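Local coordinates for protein putative ADP-Ribosyltransferase Scabin (Streptomyces scabiei 87.22, PDB 5EWY) that probably transfers ADP-ribose from NAD+ to DNA, as a member of the ADP-ribosyltransferase superfamily from a plant-pathogenic Streptomyces, at residues V143-N146 with K147-D151; E60-T63 with P64-W68. All coordinates share one frame; numbering follows the deposited sequence.

Contact 1 of 2, residues V143-N146 with K147-D151; sequences VDVN and KTIGD
V143 lays CG1 against T148 OG1, 3.4 Å away, where the edge strand 143-144 runs straight into the short helix 145-149. D144 is the N-cap of that helix. Its CG stands anti to the backbone N (chi1 -174°), which puts the carboxylate over the first turn. D144 OD1 accepts from K147 N at 3.1 Å. The donor comes from above the carboxylate plane, not within it. D144 OD2 is hydrogen-bonded to Y120 OH. K147 runs past the cap, with CE 3.5 Å from D144 OD2. K147 NZ stays beyond salt-bridge distance. D144 O is held twice by T148: by OG1 at 2.7 Å, well above the carbonyl plane, and by the backbone N. V145 O takes a nearly straight bond from I149 N at 2.8 Å, the regular i to i+4 bond of the helix. The V145 and I149 side chains lie side by side, pointing the same way, and helix 103-108 touches both. N146 turns its amide to H153 and A156. The helix ends at I149; G150 after it leaves helical geometry with positive phi. There N146 CA makes a C-H...O contact with G150 O at 3.2 Å.

Contact 2 of 2, residues E60-T63 with P64-W68; sequences ERIT and PDPVW
I62 packs on P66 and W68 in an irregular turn of the chain built on a cis-proline, P64. The turn lies in the long loop ahead of strand 75-79. The peptide bond between T63 and P64 is cis, and it brings T63 CA and P64 CA to 2.9 Å. The chain bends sharply there, so residues on both sides of the bend can meet. The CB of T63 is directed away from 64-68 overall, though it still touches P64, with T63 CB 3.2 Å from P64 N. T63 OG1 is hydrogen-bonded to D102 OD1. P64 itself rests on helix 145-149, through T148 and I149. I62 is the buried member. Its two branches part: CG2 stands anti to the backbone N and CG1 beside it (chi1 -63°). I62 CG2 faces the ring of P66, about equally far from its CB, CG and CD, and the two side chains cross at about a right angle. I62 CG2 also lies 3.8 Å from P64 O. No hydrogen bond joins 60-63 to 64-68; the side chains that meet, I62 with P66 and W68, are apolar. P66 CB lies over one face of the W68 ring, offset toward its rim. P164 of strand 160-164 touches both I62 and W68. The other branch of I62 ends at the benzo ring of the indole, with I62 CD1 4.0 Å from W68 CH2.

How the contacts relate
Contact 1 is partly buried and contact 2 lies at the surface, with centres about 10 Å apart. Contact 2 comes first along the chain. Contact 1 is mostly polar: a cap and helical bonds. Contact 2 is apolar and includes a cis peptide bond. The two touch through V67, which takes no part in the packing within 60-68. V67 O lies 2.9 Å from D144 N, and V67 N 2.9 Å from T148 OG1, both probable hydrogen bonds. V143 CG2 packs on W68 CZ3 at 3.6 Å. Segment 64-68 thus lies against strand 143-144 and the later residues of helix 145-149. The V145 side chain of contact 1 is about 7 Å from the bound inhibitor.

Contact 1 of 2, residues V143-N146 with K147-D151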
loop_
_atom_site.group_PDB
_atom_site.type_symbol
_atom_site.label_atom_id
_atom_site.label_comp_id
_atom_site.label_asym_id
_atom_site.label_seq_id
_atom_site.Cartn_x
_atom_site.Cartn_y
_atom_site.Cartn_z
ATOM N N VAL A 143 4.727 -4.716 -5.281
ATOM C CA VAL A 143 5.476 -5.952 -5.090
ATOM C C VAL A 143 4.739 -6.805 -4.062
ATOM O O VAL A 143 4.537 -6.383 -2.919
ATOM C CB VAL A 143 6.910 -5.661 -4.624
ATOM C CG1 VAL A 143 7.649 -6.965 -4.418
ATOM C CG2 VAL A 143 7.649 -4.763 -5.624
ATOM N N ASP A 144 4.353 -8.017 -4.449
ATOM C CA ASP A 144 3.702 -8.936 -3.523
ATOM C C ASP A 144 4.779 -9.529 -2.621
ATOM O O ASP A 144 5.621 -10.312 -3.065
ATOM C CB ASP A 144 2.928 -10.005 -4.293
ATOM C CG ASP A 144 2.121 -10.906 -3.382
ATOM O OD1 ASP A 144 2.671 -11.357 -2.361
ATOM O OD2 ASP A 144 0.938 -11.180 -3.677
ATOM N N VAL A 145 4.766 -9.134 -1.347
ATOM C CA VAL A 145 5.878 -9.462 -0.464
ATOM C C VAL A 145 6.004 -10.968 -0.292
ATOM O O VAL A 145 7.092 -11.530 -0.426
ATOM C CB VAL A 145 5.739 -8.736 0.881
ATOM C CG1 VAL A 145 6.731 -9.303 1.931
ATOM C CG2 VAL A 145 6.005 -7.263 0.707
ATOM N N ASN A 146 4.906 -11.642 0.048
ATOM C CA ASN A 146 5.010 -13.073 0.316
ATOM C C ASN A 146 5.362 -13.871 -0.939
ATOM O O ASN A 146 6.039 -14.902 -0.840
ATOM C CB ASN A 146 3.740 -13.602 0.967
ATOM C CG ASN A 146 3.562 -13.100 2.373
ATOM O OD1 ASN A 146 4.414 -12.375 2.915
ATOM N ND2 ASN A 146 2.454 -13.476 2.987
ATOM N N LYS A 147 4.944 -13.410 -2.121
ATOM C CA LYS A 147 5.355 -14.087 -3.347
ATOM C C LYS A 147 6.826 -13.848 -3.649
ATOM O O LYS A 147 7.461 -14.669 -4.325
ATOM C CB LYS A 147 4.508 -13.624 -4.533
ATOM C CG LYS A 147 3.076 -14.094 -4.495
ATOM C CD LYS A 147 2.344 -13.694 -5.769
ATOM C CE LYS A 147 0.855 -13.995 -5.694
ATOM N NZ LYS A 147 0.597 -15.425 -5.386
ATOM N N THR A 148 7.373 -12.728 -3.183
ATOM C CA THR A 148 8.760 -12.350 -3.424
ATOM C C THR A 148 9.722 -12.947 -2.410
ATOM O O THR A 148 10.793 -13.412 -2.802
ATOM C CB THR A 148 8.859 -10.820 -3.411
ATOM O OG1 THR A 148 7.993 -10.302 -4.427
ATOM C CG2 THR A 148 10.273 -10.325 -3.661
ATOM N N ILE A 149 9.371 -12.961 -1.122
ATOM C CA ILE A 149 10.272 -13.475 -0.090
ATOM C C ILE A 149 9.760 -14.737 0.591
ATOM O O ILE A 149 10.428 -15.242 1.507
ATOM C CB ILE A 149 10.664 -12.402 0.946
ATOM C CG1 ILE A 149 9.471 -12.032 1.844
ATOM C CG2 ILE A 149 11.275 -11.175 0.239
ATOM C CD1 ILE A 149 9.832 -11.130 3.025
ATOM N N GLY A 150 8.621 -15.276 0.174
ATOM C CA GLY A 150 8.060 -16.450 0.812
ATOM C C GLY A 150 6.998 -16.094 1.837
ATOM O O GLY A 150 6.824 -14.938 2.233
ATOM N N ASP A 151 6.268 -17.124 2.274
ATOM C CA ASP A 151 5.176 -16.946 3.229
ATOM C C ASP A 151 5.492 -17.547 4.591
ATOM O O ASP A 151 4.576 -17.826 5.374
ATOM C CB ASP A 151 3.853 -17.496 2.684
ATOM C CG ASP A 151 3.896 -18.988 2.402
ATOM O OD1 ASP A 151 4.890 -19.655 2.750
ATOM O OD2 ASP A 151 2.912 -19.497 1.829
#

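Contact 2 of 2, residues E60-T63 with P64-W68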
loop_
_atom_site.group_PDB
_atom_site.type_symbol
_atom_site.label_atom_id
_atom_site.label_comp_id
_atom_site.label_asym_id
_atom_site.label_seq_id
_atom_site.Cartn_x
_atom_site.Cartn_y
_atom_site.Cartn_z
ATOM N N GLU A 60 15.439 -1.345 -10.624
ATOM C CA GLU A 60 16.510 -2.317 -10.768
ATOM C C GLU A 60 17.225 -2.590 -9.452
ATOM O O GLU A 60 17.953 -3.585 -9.356
ATOM C CB GLU A 60 17.496 -1.859 -11.846
ATOM C CG GLU A 60 16.907 -1.916 -13.253
ATOM C CD GLU A 60 17.847 -1.383 -14.323
ATOM O OE1 GLU A 60 19.015 -1.073 -14.002
ATOM O OE2 GLU A 60 17.415 -1.269 -15.489
ATOM N N ARG A 61 17.031 -1.746 -8.443
ATOM C CA ARG A 61 17.664 -1.935 -7.147
ATOM C C ARG A 61 16.825 -2.762 -6.187
ATOM O O ARG A 61 17.295 -3.071 -5.089
ATOM C CB ARG A 61 17.965 -0.579 -6.510
ATOM C CG ARG A 61 19.110 0.152 -7.195
ATOM C CD ARG A 61 19.290 1.552 -6.644
ATOM N NE ARG A 61 19.601 1.553 -5.217
ATOM C CZ ARG A 61 19.524 2.630 -4.440
ATOM N NH1 ARG A 61 19.137 3.795 -4.948
ATOM N NH2 ARG A 61 19.818 2.541 -3.150
ATOM N N ILE A 62 15.607 -3.133 -6.568
ATOM C CA ILE A 62 14.781 -3.960 -5.698
ATOM C C ILE A 62 15.426 -5.328 -5.562
ATOM O O ILE A 62 15.831 -5.944 -6.558
ATOM C CB ILE A 62 13.356 -4.083 -6.256
ATOM C CG1 ILE A 62 12.672 -2.719 -6.312
ATOM C CG2 ILE A 62 12.545 -5.049 -5.417
ATOM C CD1 ILE A 62 11.411 -2.719 -7.150
ATOM N N THR A 63 15.536 -5.802 -4.326
ATOM C CA THR A 63 15.998 -7.155 -4.063
ATOM C C THR A 63 15.067 -7.808 -3.057
ATOM O O THR A 63 14.473 -7.122 -2.230
ATOM C CB THR A 63 17.464 -7.197 -3.530
ATOM O OG1 THR A 63 17.591 -6.417 -2.330
ATOM C CG2 THR A 63 18.421 -6.662 -4.567
ATOM N N PRO A 64 14.881 -9.129 -3.151
ATOM C CA PRO A 64 15.265 -9.967 -4.282
ATOM C C PRO A 64 14.387 -9.645 -5.486
ATOM O O PRO A 64 13.581 -8.715 -5.407
ATOM C CB PRO A 64 15.001 -11.387 -3.773
ATOM C CG PRO A 64 13.963 -11.236 -2.752
ATOM C CD PRO A 64 14.172 -9.895 -2.109
ATOM N N ASP A 65 14.537 -10.391 -6.577
ATOM C CA ASP A 65 13.761 -10.116 -7.776
ATOM C C ASP A 65 12.272 -10.040 -7.424
ATOM O O ASP A 65 11.730 -10.998 -6.851
ATOM C CB ASP A 65 13.999 -11.204 -8.816
ATOM C CG ASP A 65 15.389 -11.130 -9.431
ATOM O OD1 ASP A 65 15.967 -10.022 -9.475
ATOM O OD2 ASP A 65 15.900 -12.179 -9.874
ATOM N N PRO A 66 11.594 -8.932 -7.716
ATOM C CA PRO A 66 10.216 -8.779 -7.239
ATOM C C PRO A 66 9.243 -9.618 -8.048
ATOM O O PRO A 66 9.396 -9.811 -9.260
ATOM C CB PRO A 66 9.941 -7.283 -7.431
ATOM C CG PRO A 66 10.831 -6.876 -8.509
ATOM C CD PRO A 66 12.078 -7.699 -8.360
ATOM N N VAL A 67 8.272 -10.163 -7.339
ATOM C CA VAL A 67 7.085 -10.733 -7.953
ATOM C C VAL A 67 5.996 -9.677 -7.836
ATOM O O VAL A 67 5.533 -9.354 -6.734
ATOM C CB VAL A 67 6.675 -12.050 -7.285
ATOM C CG1 VAL A 67 5.429 -12.595 -7.954
ATOM C CG2 VAL A 67 7.808 -13.051 -7.356
ATOM N N TRP A 68 5.595 -9.108 -8.967
ATOM C CA TRP A 68 4.632 -8.019 -8.957
ATOM C C TRP A 68 3.221 -8.550 -8.819
ATOM O O TRP A 68 2.878 -9.595 -9.384
ATOM C CB TRP A 68 4.727 -7.242 -10.266
ATOM C CG TRP A 68 6.071 -6.641 -10.472
ATOM C CD1 TRP A 68 7.095 -7.156 -11.206
ATOM C CD2 TRP A 68 6.547 -5.410 -9.918
ATOM N NE1 TRP A 68 8.184 -6.319 -11.146
ATOM C CE2 TRP A 68 7.871 -5.237 -10.367
ATOM C CE3 TRP A 68 5.982 -4.436 -9.090
ATOM C CZ2 TRP A 68 8.640 -4.128 -10.011
ATOM C CZ3 TRP A 68 6.745 -3.332 -8.749
ATOM C CH2 TRP A 68 8.056 -3.189 -9.204
#